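Local atomic coordinates of sortase family protein (Streptococcus agalactiae, PDB entry 3O0P), a protein that probably assembles pili on the cell surface as a class C sortase, a transpeptidase that links pilin subunits covalently. Residues C181-I184 against M185-T188; K18-S21 against Q22-N26. One frame throughout, in Å; residues are numbered along the deposited sequence. Where two conformers were deposited one is given.

Contact 1. Residues C181-I184 against M185-T188; sequences CTPI and MVNT
The ring of Pro-183 lies obliquely over the side chain of Val-186, its CD 4.0 Å from Val-186 CB. With Val-186 CG1 held anti to the backbone N (chi1 175°), that methyl stays 4.1 Å from Pro-183 CD, while CG2 runs toward the Ile-184 carbonyl. Thr-188 comes to the proline from further along the loop, placing OG1 3.5 Å from Pro-183 CD. Pro-183 O takes two N-H groups. Val-186 N reaches it at 2.9 Å from above the carbonyl plane, closing a type II turn with Ile-184 and Met-185 at its corners; Asn-187 N, also 2.9 Å from Pro-183 O, comes in the carbonyl plane with a C=O...N angle of 150°. This doubly gripped turn, entered through a cis peptide before Pro-183, joins strand 174-182 to its antiparallel partner 189-198. Cys-181 closes the TLxTC signature of sortases, consistent with its being the nucleophile as in relatives. Asn-187 has a positive phi, and its side chain folds back against that cysteine, Asn-187 CG standing 3.6 Å from Cys-181 CB. The cysteine side chain also touches Arg-190 of the next strand and Tyr-48 of a loop. At the outer corner, Ile-184 CG2 rests 3.7 Å from Met-185 CG before the methionine, bent at chi2 and chi3, leads away from the turn.

Contact 2. Residues K18-S21 against Q22-N26; sequences KKLS and QKEIN
Leu-20 and Ile-25 bracket the start of helix 22-37, the side chains crossing at an angle with Leu-20 CB 3.7 Å from Ile-25 CG1. This is a hydrophobic staple: the residue before the N-cap pairs with the fourth residue of the helix. Ile-25 is buried, and Lys-146 lies against it, while Leu-20 also packs on Val-66 and Ile-145, so the staple joins the helix start to the loops that carry Val-66 and Ile-145. Ser-21 is the N-cap. Its OG sits between its own backbone N and carbonyl carbon (chi1 73°), a rotation that turns it into the first turn, where it accepts Glu-24 N at 3.0 Å. Its carbonyl starts the helical pattern, with Ile-25 N 2.9 Å from Ser-21 O in a nearly straight bond.

The other flank is looser. Glu-24 packs closely only at its base, CB 3.3 Å from Ser-21 OG; further out, CG keeps a long 4.1 Å from Leu-20 CD2, and its carboxylate leads away from the cap to salt bridges with Arg-27 and Arg-28; the capping bond is therefore not returned as in a capping box. Gln-22 bends at chi2 (-62°) and meets Leu-20 through a water that donates to Leu-20 O at 2.8 Å and accepts from Gln-22 NE2 at 2.7 Å. Lys-23 extends outward. The cap supplies an acceptor to a first-turn N-H that has no preceding carbonyl in the helix, and the acidic side chain near this positive end of the helix dipole would probably be stabilised there, its charge also compensated by the two arginines.

In the fold
Contact 1 and contact 2 sit on opposite sides of the chain's centre, their centres about 19 and 22 Å from it and 41 Å from each other, with their nearest atoms about 31 Å apart. They share no residue and do not touch. Contact 2 comes first along the chain, at the start of helix 22-37 in the N-terminal helical part; residues 181-188 come late, turning between two strands of the sortase fold. Contact 1 contains the probable nucleophile Cys-181 and so borders the active site, and Tyr-48, which touches Cys-181, falls in the segment that forms a lid in related pilus sortases. Residues 18-26 lie far from that site and form the start of helix 22-37, which precedes this segment.

Contact 1. Residues C181-I184 against M185-T188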
loop_
_atom_site.group_PDB
_atom_site.type_symbol
_atom_site.label_atom_id
_atom_site.label_comp_id
_atom_site.label_asym_id
_atom_site.label_seq_id
_atom_site.Cartn_x
_atom_site.Cartn_y
_atom_site.Cartn_z
ATOM N N CYS A 181 8.523 -0.045 -9.457
ATOM C CA CYS A 181 9.812 -0.260 -10.123
ATOM C C CYS A 181 10.245 0.893 -10.983
ATOM O O CYS A 181 9.412 1.604 -11.537
ATOM C CB CYS A 181 9.724 -1.441 -11.054
ATOM S SG CYS A 181 9.568 -2.905 -10.178
ATOM N N THR A 182 11.555 1.058 -11.131
ATOM C CA THR A 182 12.098 2.148 -11.922
ATOM C C THR A 182 13.510 1.751 -12.344
ATOM O O THR A 182 14.140 0.913 -11.689
ATOM C CB THR A 182 12.116 3.460 -11.096
ATOM O OG1 THR A 182 12.470 4.559 -11.945
ATOM C CG2 THR A 182 13.105 3.383 -9.934
ATOM N N PRO A 183 13.990 2.268 -13.470
ATOM C CA PRO A 183 13.321 3.028 -14.525
ATOM C C PRO A 183 12.254 2.179 -15.185
ATOM O O PRO A 183 12.287 0.938 -15.106
ATOM C CB PRO A 183 14.448 3.319 -15.540
ATOM C CG PRO A 183 15.723 3.082 -14.805
ATOM C CD PRO A 183 15.413 2.041 -13.769
ATOM N N ILE A 184 11.312 2.840 -15.836
ATOM C CA ILE A 184 10.210 2.135 -16.476
ATOM C C ILE A 184 10.764 1.121 -17.476
ATOM O O ILE A 184 11.602 1.457 -18.309
ATOM C CB ILE A 184 9.281 3.118 -17.206
ATOM C CG1 ILE A 184 8.737 4.150 -16.225
ATOM C CG2 ILE A 184 8.133 2.375 -17.889
ATOM C CD1 ILE A 184 7.974 3.544 -15.102
ATOM N N MET A 185 10.281 -0.120 -17.365
ATOM C CA MET A 185 10.659 -1.252 -18.229
ATOM C C MET A 185 12.063 -1.789 -17.980
ATOM O O MET A 185 12.468 -2.758 -18.615
ATOM C CB MET A 185 10.540 -0.899 -19.717
ATOM C CG MET A 185 9.198 -0.346 -20.145
ATOM S SD MET A 185 7.760 -1.315 -19.612
ATOM C CE MET A 185 7.668 -2.527 -20.935
ATOM N N VAL A 186 12.811 -1.153 -17.090
ATOM C CA VAL A 186 14.197 -1.544 -16.834
ATOM C C VAL A 186 14.274 -2.198 -15.448
ATOM O O VAL A 186 14.827 -3.282 -15.283
ATOM C CB VAL A 186 15.151 -0.324 -16.936
ATOM C CG1 VAL A 186 16.582 -0.719 -16.540
ATOM C CG2 VAL A 186 15.118 0.264 -18.348
ATOM N N ASN A 187 13.719 -1.530 -14.442
ATOM C CA ASN A 187 13.389 -2.184 -13.176
ATOM C C ASN A 187 14.589 -2.652 -12.372
ATOM O O ASN A 187 14.510 -3.614 -11.613
ATOM C CB ASN A 187 12.437 -3.355 -13.433
ATOM C CG ASN A 187 11.137 -2.910 -14.069
ATOM O OD1 ASN A 187 10.705 -1.777 -13.890
ATOM N ND2 ASN A 187 10.513 -3.801 -14.829
ATOM N N THR A 188 15.685 -1.924 -12.469
ATOM C CA THR A 188 16.849 -2.222 -11.634
ATOM C C THR A 188 16.693 -1.670 -10.214
ATOM O O THR A 188 17.395 -2.098 -9.282
ATOM C CB THR A 188 18.107 -1.614 -12.239
ATOM O OG1 THR A 188 17.835 -0.247 -12.555
ATOM C CG2 THR A 188 18.533 -2.381 -13.510
#

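Contact 2. Residues K18-S21 against Q22-N26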
loop_
_atom_site.group_PDB
_atom_site.type_symbol
_atom_site.label_atom_id
_atom_site.label_comp_id
_atom_site.label_asym_id
_atom_site.label_seq_id
_atom_site.Cartn_x
_atom_site.Cartn_y
_atom_site.Cartn_z
ATOM N N LYS A 18 -19.643 -0.955 3.700
ATOM C CA LYS A 18 -20.753 -0.239 4.319
ATOM C C LYS A 18 -21.756 -1.191 4.957
ATOM O O LYS A 18 -22.513 -0.778 5.822
ATOM C CB LYS A 18 -21.458 0.660 3.297
ATOM N N LYS A 19 -21.772 -2.456 4.538
ATOM C CA LYS A 19 -22.687 -3.445 5.115
ATOM C C LYS A 19 -22.212 -4.080 6.402
ATOM O O LYS A 19 -22.995 -4.745 7.064
ATOM C CB LYS A 19 -22.990 -4.560 4.117
ATOM C CG LYS A 19 -23.840 -4.108 2.948
ATOM C CD LYS A 19 -24.148 -5.274 2.007
ATOM C CE LYS A 19 -25.249 -6.193 2.546
ATOM N NZ LYS A 19 -25.542 -7.324 1.612
ATOM N N LEU A 20 -20.958 -3.861 6.783
ATOM C CA LEU A 20 -20.462 -4.399 8.043
ATOM C C LEU A 20 -21.042 -3.581 9.195
ATOM O O LEU A 20 -21.122 -2.359 9.136
ATOM C CB LEU A 20 -18.936 -4.321 8.100
ATOM C CG LEU A 20 -18.176 -5.097 7.037
ATOM C CD1 LEU A 20 -16.665 -4.818 7.214
ATOM C CD2 LEU A 20 -18.493 -6.610 7.086
ATOM N N SER A 21 -21.421 -4.261 10.262
ATOM C CA SER A 21 -21.909 -3.577 11.455
ATOM C C SER A 21 -20.742 -2.890 12.162
ATOM O O SER A 21 -19.580 -3.243 11.962
ATOM C CB SER A 21 -22.547 -4.576 12.425
ATOM O OG SER A 21 -21.527 -5.337 13.039
ATOM N N GLN A 22 -21.037 -1.936 13.042
ATOM C CA GLN A 22 -19.966 -1.298 13.796
ATOM C C GLN A 22 -19.247 -2.292 14.712
ATOM O O GLN A 22 -18.033 -2.215 14.859
ATOM C CB GLN A 22 -20.482 -0.090 14.588
ATOM C CG GLN A 22 -20.808 1.112 13.705
ATOM C CD GLN A 22 -19.599 1.648 12.948
ATOM O OE1 GLN A 22 -18.549 1.903 13.527
ATOM N NE2 GLN A 22 -19.758 1.835 11.647
ATOM N N LYS A 23 -19.962 -3.240 15.317
ATOM C CA LYS A 23 -19.301 -4.252 16.133
ATOM C C LYS A 23 -18.333 -5.070 15.297
ATOM O O LYS A 23 -17.241 -5.357 15.731
ATOM C CB LYS A 23 -20.293 -5.173 16.835
ATOM C CG LYS A 23 -20.964 -4.563 18.070
ATOM C CD LYS A 23 -21.805 -5.590 18.832
ATOM C CE LYS A 23 -22.733 -4.907 19.805
ATOM N NZ LYS A 23 -23.472 -5.929 20.568
ATOM N N GLU A 24 -18.722 -5.414 14.075
ATOM C CA GLU A 24 -17.870 -6.230 13.220
ATOM C C GLU A 24 -16.660 -5.446 12.724
ATOM O O GLU A 24 -15.562 -5.986 12.650
ATOM C CB GLU A 24 -18.697 -6.812 12.059
ATOM C CG GLU A 24 -17.914 -7.627 11.039
ATOM C CD GLU A 24 -17.273 -8.882 11.590
ATOM O OE1 GLU A 24 -17.434 -9.200 12.785
ATOM O OE2 GLU A 24 -16.613 -9.569 10.771
ATOM N N ILE A 25 -16.849 -4.175 12.377
ATOM C CA ILE A 25 -15.719 -3.332 12.032
ATOM C C ILE A 25 -14.765 -3.259 13.217
ATOM O O ILE A 25 -13.559 -3.416 13.045
ATOM C CB ILE A 25 -16.196 -1.931 11.593
ATOM C CG1 ILE A 25 -16.930 -2.008 10.245
ATOM C CG2 ILE A 25 -15.019 -0.960 11.520
ATOM C CD1 ILE A 25 -17.666 -0.765 9.872
ATOM N N ASN A 26 -15.298 -3.075 14.417
ATOM C CA ASN A 26 -14.435 -3.012 15.582
ATOM C C ASN A 26 -13.673 -4.292 15.808
ATOM O O ASN A 26 -12.496 -4.243 16.189
ATOM C CB ASN A 26 -15.259 -2.665 16.818
ATOM C CG ASN A 26 -15.317 -1.192 17.067
ATOM O OD1 ASN A 26 -14.278 -0.525 17.072
ATOM N ND2 ASN A 26 -16.493 -0.696 17.400
HETATM O O HOH W 1 -21.158 0.287 9.933
#